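Local atomic coordinates of putative exported protein (Peptoclostridium difficile, PDB entry 5TTA), a protein that is of unknown function but probably exported, being made with a signal sequence and belonging to the DUF5780 family of the E-set clan. Residues P88-V98 with G121-H132; I39-Q49 with S59-S68. All blocks are in the same frame, centred on the assembly; numbering follows the deposited sequence.

Contact 1: residues P88-V98 with G121-H132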
loop_
_atom_site.group_PDB
_atom_site.type_symbol
_atom_site.label_atom_id
_atom_site.label_comp_id
_atom_site.label_asym_id
_atom_site.label_seq_id
_atom_site.Cartn_x
_atom_site.Cartn_y
_atom_site.Cartn_z
ATOM N N PRO A 88 20.113 -30.460 17.030
ATOM C CA PRO A 88 19.562 -29.224 16.466
ATOM C C PRO A 88 20.335 -28.748 15.238
ATOM O O PRO A 88 21.560 -28.879 15.148
ATOM C CB PRO A 88 19.691 -28.223 17.624
ATOM C CG PRO A 88 20.897 -28.731 18.411
ATOM C CD PRO A 88 20.861 -30.242 18.286
ATOM N N LEU A 89 19.603 -28.160 14.294
ATOM C CA LEU A 89 20.173 -27.727 13.016
ATOM C C LEU A 89 20.066 -26.220 12.871
ATOM O O LEU A 89 19.003 -25.640 13.137
ATOM C CB LEU A 89 19.466 -28.398 11.831
ATOM C CG LEU A 89 19.636 -29.910 11.762
ATOM C CD1 LEU A 89 18.668 -30.480 10.720
ATOM C CD2 LEU A 89 21.062 -30.228 11.408
ATOM N N GLU A 90 21.157 -25.590 12.426
ATOM C CA GLU A 90 21.115 -24.198 11.990
ATOM C C GLU A 90 20.759 -24.163 10.511
ATOM O O GLU A 90 21.439 -24.802 9.696
ATOM C CB GLU A 90 22.456 -23.499 12.194
ATOM C CG GLU A 90 22.843 -23.297 13.627
ATOM C CD GLU A 90 24.140 -22.522 13.757
ATOM O OE1 GLU A 90 24.090 -21.275 13.843
ATOM O OE2 GLU A 90 25.205 -23.170 13.757
ATOM N N LEU A 91 19.719 -23.399 10.170
ATOM C CA LEU A 91 19.229 -23.295 8.801
ATOM C C LEU A 91 19.308 -21.874 8.259
ATOM O O LEU A 91 19.209 -20.900 8.998
ATOM C CB LEU A 91 17.750 -23.746 8.695
ATOM C CG LEU A 91 17.462 -25.172 9.171
ATOM C CD1 LEU A 91 15.994 -25.493 8.868
ATOM C CD2 LEU A 91 18.365 -26.164 8.472
ATOM N N TYR A 92 19.466 -21.773 6.933
ATOM C CA TYR A 92 19.006 -20.608 6.186
ATOM C C TYR A 92 17.505 -20.789 5.946
ATOM O O TYR A 92 17.066 -21.273 4.896
ATOM C CB TYR A 92 19.777 -20.475 4.870
ATOM C CG TYR A 92 21.248 -20.173 5.035
ATOM C CD1 TYR A 92 21.682 -18.906 5.418
ATOM C CD2 TYR A 92 22.207 -21.151 4.785
ATOM C CE1 TYR A 92 23.031 -18.618 5.547
ATOM C CE2 TYR A 92 23.580 -20.866 4.910
ATOM C CZ TYR A 92 23.972 -19.596 5.290
ATOM O OH TYR A 92 25.304 -19.296 5.436
ATOM N N TRP A 93 16.703 -20.397 6.957
ATOM C CA TRP A 93 15.292 -20.780 6.997
ATOM C C TRP A 93 14.491 -20.221 5.826
ATOM O O TRP A 93 13.559 -20.879 5.342
ATOM C CB TRP A 93 14.638 -20.294 8.292
ATOM C CG TRP A 93 15.000 -21.104 9.497
ATOM C CD1 TRP A 93 16.110 -20.965 10.298
ATOM C CD2 TRP A 93 14.244 -22.192 10.030
ATOM N NE1 TRP A 93 16.069 -21.908 11.316
ATOM C CE2 TRP A 93 14.927 -22.659 11.178
ATOM C CE3 TRP A 93 13.030 -22.801 9.659
ATOM C CZ2 TRP A 93 14.454 -23.743 11.946
ATOM C CZ3 TRP A 93 12.548 -23.859 10.412
ATOM C CH2 TRP A 93 13.259 -24.324 11.567
ATOM N N ASP A 94 14.754 -18.973 5.441
ATOM C CA ASP A 94 14.023 -18.308 4.364
ATOM C C ASP A 94 14.865 -18.143 3.099
ATOM O O ASP A 94 14.662 -17.190 2.342
ATOM C CB ASP A 94 13.482 -16.952 4.830
ATOM C CG ASP A 94 14.550 -16.039 5.417
ATOM O OD1 ASP A 94 15.759 -16.360 5.335
ATOM O OD2 ASP A 94 14.179 -14.962 5.963
ATOM N N ALA A 95 15.760 -19.097 2.815
ATOM C CA ALA A 95 16.559 -19.030 1.596
ATOM C C ALA A 95 15.671 -19.129 0.359
ATOM O O ALA A 95 14.655 -19.829 0.350
ATOM C CB ALA A 95 17.589 -20.149 1.569
ATOM N N GLN A 96 16.096 -18.456 -0.710
ATOM C CA GLN A 96 15.441 -18.549 -2.007
ATOM C C GLN A 96 16.147 -19.571 -2.891
ATOM O O GLN A 96 17.342 -19.834 -2.741
ATOM C CB GLN A 96 15.434 -17.198 -2.721
ATOM C CG GLN A 96 14.736 -16.077 -1.972
ATOM C CD GLN A 96 14.752 -14.775 -2.752
ATOM O OE1 GLN A 96 13.766 -14.425 -3.408
ATOM N NE2 GLN A 96 15.873 -14.048 -2.690
ATOM N N ASN A 97 15.395 -20.137 -3.827
ATOM C CA ASN A 97 15.961 -21.101 -4.750
ATOM C C ASN A 97 16.716 -20.357 -5.839
ATOM O O ASN A 97 16.382 -19.222 -6.182
ATOM C CB ASN A 97 14.859 -21.979 -5.355
ATOM C CG ASN A 97 13.784 -21.169 -6.069
ATOM O OD1 ASN A 97 13.056 -20.386 -5.460
ATOM N ND2 ASN A 97 13.691 -21.347 -7.373
ATOM N N VAL A 98 17.737 -21.003 -6.374
ATOM C CA VAL A 98 18.494 -20.471 -7.503
ATOM C C VAL A 98 18.316 -21.420 -8.681
ATOM O O VAL A 98 18.176 -22.633 -8.499
ATOM C CB VAL A 98 19.989 -20.295 -7.140
ATOM C CG1 VAL A 98 20.766 -19.655 -8.285
ATOM C CG2 VAL A 98 20.133 -19.459 -5.858
ATOM N N GLY A 121 20.807 -24.426 -6.415
ATOM C CA GLY A 121 21.414 -23.936 -5.188
ATOM C C GLY A 121 20.418 -23.083 -4.424
ATOM O O GLY A 121 19.250 -22.946 -4.816
ATOM N N ILE A 122 20.898 -22.495 -3.323
ATOM C CA ILE A 122 20.084 -21.612 -2.499
ATOM C C ILE A 122 20.750 -20.243 -2.369
ATOM O O ILE A 122 21.975 -20.101 -2.466
ATOM C CB ILE A 122 19.819 -22.217 -1.101
ATOM C CG1 ILE A 122 21.116 -22.368 -0.322
ATOM C CG2 ILE A 122 19.133 -23.573 -1.218
ATOM C CD1 ILE A 122 20.889 -22.716 1.134
ATOM N N SER A 123 19.914 -19.232 -2.140
ATOM C CA SER A 123 20.350 -17.858 -1.898
ATOM C C SER A 123 19.824 -17.389 -0.545
ATOM O O SER A 123 18.614 -17.115 -0.412
ATOM C CB SER A 123 19.860 -16.931 -3.010
ATOM O OG SER A 123 20.333 -15.605 -2.819
ATOM N N PRO A 124 20.682 -17.262 0.466
ATOM C CA PRO A 124 20.212 -16.859 1.798
ATOM C C PRO A 124 19.518 -15.502 1.800
ATOM O O PRO A 124 19.814 -14.610 0.996
ATOM C CB PRO A 124 21.501 -16.820 2.631
ATOM C CG PRO A 124 22.414 -17.767 1.941
ATOM C CD PRO A 124 22.095 -17.676 0.478
ATOM N N VAL A 125 18.567 -15.374 2.722
ATOM C CA VAL A 125 17.878 -14.122 2.991
ATOM C C VAL A 125 18.273 -13.680 4.401
ATOM O O VAL A 125 19.146 -12.822 4.555
ATOM C CB VAL A 125 16.363 -14.300 2.773
ATOM C CG1 VAL A 125 15.594 -13.105 3.249
ATOM C CG2 VAL A 125 16.124 -14.470 1.263
ATOM N N SER A 126 17.684 -14.301 5.437
ATOM C CA SER A 126 18.070 -14.093 6.828
ATOM C C SER A 126 19.359 -14.861 7.158
ATOM O O SER A 126 19.693 -15.844 6.496
ATOM C CB SER A 126 16.942 -14.548 7.753
ATOM O OG SER A 126 15.766 -13.775 7.537
ATOM N N PRO A 127 20.108 -14.428 8.175
ATOM C CA PRO A 127 21.304 -15.184 8.584
ATOM C C PRO A 127 20.986 -16.616 9.002
ATOM O O PRO A 127 19.910 -16.909 9.521
ATOM C CB PRO A 127 21.836 -14.381 9.784
ATOM C CG PRO A 127 21.425 -12.953 9.490
ATOM C CD PRO A 127 19.993 -13.145 8.899
ATOM N N LYS A 128 21.972 -17.501 8.851
ATOM C CA LYS A 128 21.812 -18.868 9.354
ATOM C C LYS A 128 21.537 -18.831 10.857
ATOM O O LYS A 128 22.131 -18.021 11.580
ATOM C CB LYS A 128 23.075 -19.695 9.069
ATOM C CG LYS A 128 22.894 -21.202 9.366
ATOM C CD LYS A 128 24.216 -21.976 9.428
ATOM C CE LYS A 128 24.687 -22.455 8.082
ATOM N NZ LYS A 128 26.113 -22.912 8.141
ATOM N N SER A 129 20.623 -19.684 11.324
ATOM C CA SER A 129 20.163 -19.609 12.715
ATOM C C SER A 129 19.477 -20.908 13.126
ATOM O O SER A 129 18.899 -21.610 12.294
ATOM C CB SER A 129 19.206 -18.421 12.911
ATOM O OG SER A 129 18.636 -18.410 14.212
ATOM N N TYR A 130 19.527 -21.223 14.434
ATOM C CA TYR A 130 18.728 -22.352 14.922
ATOM C C TYR A 130 17.224 -22.081 14.840
ATOM O O TYR A 130 16.427 -23.020 14.752
ATOM C CB TYR A 130 19.098 -22.697 16.376
ATOM C CG TYR A 130 20.415 -23.448 16.551
ATOM C CD1 TYR A 130 20.549 -24.771 16.135
ATOM C CD2 TYR A 130 21.514 -22.833 17.157
ATOM C CE1 TYR A 130 21.757 -25.460 16.287
ATOM C CE2 TYR A 130 22.706 -23.514 17.325
ATOM C CZ TYR A 130 22.823 -24.820 16.888
ATOM O OH TYR A 130 24.024 -25.476 17.052
ATOM N N SER A 131 16.804 -20.831 14.912
ATOM C CA SER A 131 15.378 -20.542 14.931
ATOM C C SER A 131 14.963 -19.598 13.806
ATOM O O SER A 131 15.755 -18.814 13.287
ATOM C CB SER A 131 14.958 -19.912 16.256
ATOM O OG SER A 131 15.525 -18.620 16.357
ATOM N N HIS A 132 13.673 -19.632 13.479
ATOM C CA HIS A 132 13.086 -18.638 12.595
ATOM C C HIS A 132 11.691 -18.282 13.081
ATOM O O HIS A 132 10.914 -19.160 13.466
ATOM C CB HIS A 132 12.996 -19.134 11.141
ATOM C CG HIS A 132 12.502 -18.082 10.199
ATOM N ND1 HIS A 132 13.249 -16.972 9.883
ATOM C CD2 HIS A 132 11.340 -17.966 9.505
ATOM C CE1 HIS A 132 12.579 -16.220 9.023
ATOM N NE2 HIS A 132 11.412 -16.797 8.785
HETATM O O HOH W 1 17.083 -25.577 15.264
HETATM O O HOH W 2 17.499 -18.107 8.704
HETATM O O HOH W 3 18.258 -17.594 4.701
HETATM O O HOH W 4 18.292 -14.082 -1.619
#
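Asp94 turns CG between its backbone N and carbonyl carbon (chi1 54°), and Ser126 sets OG beside its own N (chi1 -62°), which lets one carboxylate take both donors of the serine, N and OG. Ser126 N donates to Asp94 OD1 at 2.8 Å and Ser126 OG to Asp94 OD2 at 2.5 Å, both on the syn side; a water joins OD1 to Val125 N and Ser126 O. Ser129 O is also held twice: Leu91 N and Trp93 NE1, the latter at 3.0 Å, reach it from opposite faces of the carbonyl plane. His132 CB lies 3.5 Å from the centroid of the Trp93 five-membered ring, while Leu91 CD1 covers the indole's other face. Two short antiparallel pairings, Leu91 with Ser129 and Gln96-Asn97 with Ser123-Ile122, are separated by loops and a one-residue register shift, with a type I turn over Tyr92-Ala95 between them. At the start of that turn the Tyr92 ring is sandwiched by Pro124 CG and Lys128 CB, each 3.9 Å from its centroid. Toward the Pro88 end, Glu90 CG sits over the centre of the Tyr130 ring, 3.4 Å from the centroid, and Pro88 CB meets Tyr130 CE1 at 3.7 Å.

Contact 2: residues I39-Q49 with S59-S68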
loop_
_atom_site.group_PDB
_atom_site.type_symbol
_atom_site.label_atom_id
_atom_site.label_comp_id
_atom_site.label_asym_id
_atom_site.label_seq_id
_atom_site.Cartn_x
_atom_site.Cartn_y
_atom_site.Cartn_z
ATOM N N ILE A 39 -4.471 -21.049 24.734
ATOM C CA ILE A 39 -3.760 -20.589 23.546
ATOM C C ILE A 39 -4.794 -20.366 22.447
ATOM O O ILE A 39 -5.579 -21.276 22.132
ATOM C CB ILE A 39 -2.660 -21.580 23.137
ATOM C CG1 ILE A 39 -1.552 -21.648 24.203
ATOM C CG2 ILE A 39 -1.993 -21.118 21.872
ATOM C CD1 ILE A 39 -1.866 -22.436 25.486
ATOM N N PRO A 40 -4.878 -19.155 21.883
ATOM C CA PRO A 40 -5.911 -18.886 20.868
ATOM C C PRO A 40 -5.578 -19.462 19.497
ATOM O O PRO A 40 -6.476 -19.574 18.649
ATOM C CB PRO A 40 -5.973 -17.351 20.839
ATOM C CG PRO A 40 -4.566 -16.923 21.200
ATOM C CD PRO A 40 -4.131 -17.934 22.256
ATOM N N LEU A 41 -4.324 -19.798 19.225
ATOM C CA LEU A 41 -3.912 -20.329 17.923
ATOM C C LEU A 41 -3.217 -21.655 18.180
ATOM O O LEU A 41 -2.172 -21.692 18.835
ATOM C CB LEU A 41 -2.987 -19.353 17.193
ATOM C CG LEU A 41 -2.467 -19.753 15.817
ATOM C CD1 LEU A 41 -3.660 -19.959 14.845
ATOM C CD2 LEU A 41 -1.550 -18.667 15.288
ATOM N N PHE A 42 -3.806 -22.741 17.698
ATOM C CA PHE A 42 -3.353 -24.087 18.010
ATOM C C PHE A 42 -2.490 -24.615 16.886
ATOM O O PHE A 42 -2.919 -24.623 15.729
ATOM C CB PHE A 42 -4.533 -25.040 18.204
ATOM C CG PHE A 42 -4.159 -26.328 18.868
ATOM C CD1 PHE A 42 -3.956 -27.479 18.131
ATOM C CD2 PHE A 42 -4.030 -26.390 20.252
ATOM C CE1 PHE A 42 -3.622 -28.676 18.755
ATOM C CE2 PHE A 42 -3.689 -27.578 20.885
ATOM C CZ PHE A 42 -3.484 -28.725 20.132
ATOM N N ILE A 43 -1.297 -25.095 17.215
ATOM C CA ILE A 43 -0.464 -25.713 16.191
ATOM C C ILE A 43 -0.712 -27.212 16.247
ATOM O O ILE A 43 -0.291 -27.893 17.183
ATOM C CB ILE A 43 1.024 -25.376 16.352
ATOM C CG1 ILE A 43 1.230 -23.879 16.203
ATOM C CG2 ILE A 43 1.845 -26.121 15.266
ATOM C CD1 ILE A 43 2.674 -23.450 16.343
ATOM N N ASN A 44 -1.391 -27.731 15.227
ATOM C CA ASN A 44 -1.663 -29.162 15.137
ATOM C C ASN A 44 -0.436 -29.960 14.736
ATOM O O ASN A 44 -0.295 -31.117 15.163
ATOM C CB ASN A 44 -2.794 -29.417 14.132
ATOM C CG ASN A 44 -4.062 -28.714 14.530
ATOM O OD1 ASN A 44 -4.644 -29.028 15.570
ATOM N ND2 ASN A 44 -4.475 -27.726 13.740
ATOM N N ASN A 45 0.452 -29.363 13.941
ATOM C CA ASN A 45 1.597 -30.063 13.374
ATOM C C ASN A 45 2.469 -29.096 12.586
ATOM O O ASN A 45 1.976 -28.076 12.092
ATOM C CB ASN A 45 1.125 -31.202 12.466
ATOM C CG ASN A 45 2.111 -32.343 12.395
ATOM O OD1 ASN A 45 3.134 -32.341 13.079
ATOM N ND2 ASN A 45 1.800 -33.336 11.573
ATOM N N SER A 46 3.765 -29.396 12.465
ATOM C CA SER A 46 4.632 -28.686 11.530
ATOM C C SER A 46 5.576 -29.729 10.963
ATOM O O SER A 46 6.220 -30.454 11.725
ATOM C CB SER A 46 5.395 -27.523 12.190
ATOM O OG SER A 46 6.138 -27.964 13.298
ATOM N N LYS A 47 5.598 -29.853 9.636
ATOM C CA LYS A 47 6.143 -31.018 8.957
ATOM C C LYS A 47 6.644 -30.573 7.589
ATOM O O LYS A 47 6.068 -29.685 6.979
ATOM C CB LYS A 47 5.076 -32.107 8.746
ATOM C CG LYS A 47 4.980 -33.183 9.805
ATOM C CD LYS A 47 3.919 -34.235 9.432
ATOM C CE LYS A 47 4.300 -35.029 8.187
ATOM N NZ LYS A 47 5.530 -35.859 8.383
ATOM N N ILE A 48 7.684 -31.208 7.103
ATOM C CA ILE A 48 8.133 -30.993 5.724
ATOM C C ILE A 48 7.199 -31.773 4.833
ATOM O O ILE A 48 6.953 -32.961 5.084
ATOM C CB ILE A 48 9.573 -31.487 5.513
ATOM C CG1 ILE A 48 10.502 -30.911 6.563
ATOM C CG2 ILE A 48 10.039 -31.198 4.069
ATOM C CD1 ILE A 48 11.314 -29.762 6.089
ATOM N N GLN A 49 6.662 -31.102 3.815
ATOM C CA GLN A 49 5.898 -31.736 2.759
ATOM C C GLN A 49 6.445 -31.270 1.414
ATOM O O GLN A 49 6.986 -30.164 1.294
ATOM C CB GLN A 49 4.409 -31.403 2.897
ATOM C CG GLN A 49 3.882 -31.775 4.294
ATOM C CD GLN A 49 2.369 -31.641 4.473
ATOM O OE1 GLN A 49 1.637 -31.291 3.539
ATOM N NE2 GLN A 49 1.897 -31.915 5.696
ATOM N N SER A 59 8.380 -27.749 1.582
ATOM C CA SER A 59 7.893 -26.650 2.409
ATOM C C SER A 59 7.724 -27.112 3.851
ATOM O O SER A 59 7.336 -28.249 4.121
ATOM C CB SER A 59 6.525 -26.095 1.951
ATOM O OG SER A 59 6.563 -25.461 0.678
ATOM N N ASN A 60 7.949 -26.180 4.771
ATOM C CA ASN A 60 7.550 -26.356 6.172
ATOM C C ASN A 60 6.060 -26.038 6.252
ATOM O O ASN A 60 5.664 -24.878 6.093
ATOM C CB ASN A 60 8.412 -25.413 7.014
ATOM C CG ASN A 60 8.003 -25.344 8.482
ATOM O OD1 ASN A 60 8.378 -24.399 9.188
ATOM N ND2 ASN A 60 7.276 -26.307 8.931
ATOM N N VAL A 61 5.220 -27.048 6.446
ATOM C CA VAL A 61 3.773 -26.848 6.457
ATOM C C VAL A 61 3.295 -26.882 7.905
ATOM O O VAL A 61 3.393 -27.914 8.582
ATOM C CB VAL A 61 3.051 -27.896 5.606
ATOM C CG1 VAL A 61 1.515 -27.651 5.657
ATOM C CG2 VAL A 61 3.578 -27.824 4.133
ATOM N N ILE A 62 2.795 -25.745 8.379
ATOM C CA ILE A 62 2.298 -25.588 9.751
ATOM C C ILE A 62 0.777 -25.655 9.712
ATOM O O ILE A 62 0.126 -24.801 9.090
ATOM C CB ILE A 62 2.781 -24.266 10.366
ATOM C CG1 ILE A 62 4.299 -24.166 10.181
ATOM C CG2 ILE A 62 2.367 -24.202 11.857
ATOM C CD1 ILE A 62 4.909 -22.848 10.603
ATOM N N SER A 63 0.213 -26.676 10.360
ATOM C CA SER A 63 -1.236 -26.851 10.403
ATOM C C SER A 63 -1.766 -26.137 11.640
ATOM O O SER A 63 -1.366 -26.455 12.769
ATOM C CB SER A 63 -1.598 -28.331 10.397
ATOM O OG SER A 63 -2.971 -28.496 10.704
ATOM N N LEU A 64 -2.610 -25.134 11.418
ATOM C CA LEU A 64 -3.127 -24.243 12.446
ATOM C C LEU A 64 -4.640 -24.373 12.599
ATOM O O LEU A 64 -5.376 -24.678 11.638
ATOM C CB LEU A 64 -2.803 -22.780 12.104
ATOM C CG LEU A 64 -1.345 -22.400 11.872
ATOM C CD1 LEU A 64 -1.267 -21.001 11.262
ATOM C CD2 LEU A 64 -0.606 -22.445 13.198
ATOM N N THR A 65 -5.102 -24.094 13.814
ATOM C CA THR A 65 -6.527 -24.003 14.140
ATOM C C THR A 65 -6.720 -22.763 15.007
ATOM O O THR A 65 -6.081 -22.655 16.051
ATOM C CB THR A 65 -7.023 -25.245 14.901
ATOM O OG1 THR A 65 -6.932 -26.416 14.068
ATOM C CG2 THR A 65 -8.473 -25.047 15.384
ATOM N N ASN A 66 -7.592 -21.843 14.599
ATOM C CA ASN A 66 -7.981 -20.705 15.447
ATOM C C ASN A 66 -9.017 -21.180 16.456
ATOM O O ASN A 66 -10.205 -21.260 16.148
ATOM C CB ASN A 66 -8.546 -19.568 14.604
ATOM C CG ASN A 66 -8.956 -18.348 15.439
ATOM O OD1 ASN A 66 -8.973 -18.387 16.662
ATOM N ND2 ASN A 66 -9.284 -17.254 14.759
ATOM N N SER A 67 -8.589 -21.470 17.679
ATOM C CA SER A 67 -9.511 -21.993 18.678
ATOM C C SER A 67 -10.253 -20.903 19.445
ATOM O O SER A 67 -11.083 -21.226 20.298
ATOM C CB SER A 67 -8.758 -22.898 19.655
ATOM O OG SER A 67 -7.590 -22.256 20.136
ATOM N N SER A 68 -9.983 -19.633 19.170
ATOM C CA SER A 68 -10.623 -18.555 19.902
ATOM C C SER A 68 -11.896 -18.110 19.195
ATOM O O SER A 68 -12.253 -18.594 18.115
ATOM C CB SER A 68 -9.663 -17.381 20.080
ATOM O OG SER A 68 -9.602 -16.584 18.918
HETATM O O HOH W 5 -6.235 -23.883 21.759
#
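Thr65 OG1 receives Asn44 ND2 at 2.8 Å, a nearly straight bond (167° at the hydrogen) with the oxygen in the amide plane, and takes a weak second bond from Asn183 of strand 183-189. Asn44 can reach it because CG stands beside its own backbone N (chi1 -59°) and CB is set toward the partner strand, the side chain crossing Thr65 at about a right angle. The backbone explains this direction: Phe42 pairs with Thr65 but Asn45 with Ser63, so the register slips by one residue at Asn44, a beta bulge. Asn44 N and Asn45 O both bond Ser63, to its O and N respectively, each at 2.8 Å. The two strands form an antiparallel hairpin, their axes at 157°, and strand 58-66 also pairs with 183-189 as the middle strand of a three-stranded sheet. On the face carrying Ile43, Ile62 and Leu64, Ile43 CG1 lies 3.8 Å from Leu64 CD2, the two side chains running alongside, and Ile43 CG2 meets Ile62 CG2 at 3.9 Å; strand 72-82 packs against Leu41 and Leu64 there. On the other face the extended Gln49 chain passes across Val61, and Gln49 CB lies 3.9 Å from Val61 CG2. At the strand's end, Asn66 OD1 accepts Ser68 N and Ser68 OG, both at 3.0 Å, in an Asx turn, while Asn66 ND2 bonds Lys70 O and Ile178 O; Ser68 CB touches Pro40 CB.

Overall arrangement
Contact 2 (39-49 with 59-68) closes before contact 1 (88-98 with 121-132) opens, so the two follow in series along the chain. Their centres are about 21 Å apart and lie on opposite sides of the chain's centre; the nearest atoms approach to about 4 Å without touching. Strand 72-82, which falls between them in sequence, bridges them: it packs under Leu41, Asn60 and Leu64 of contact 2, and pairs with strands 88-89 and 131-135 at one end of contact 1. Contact 2 lies within a three-stranded antiparallel sheet, whereas contact 1 leads out from the five-stranded sheet through loops to the separate two-stranded pair 96-98 and 121-123.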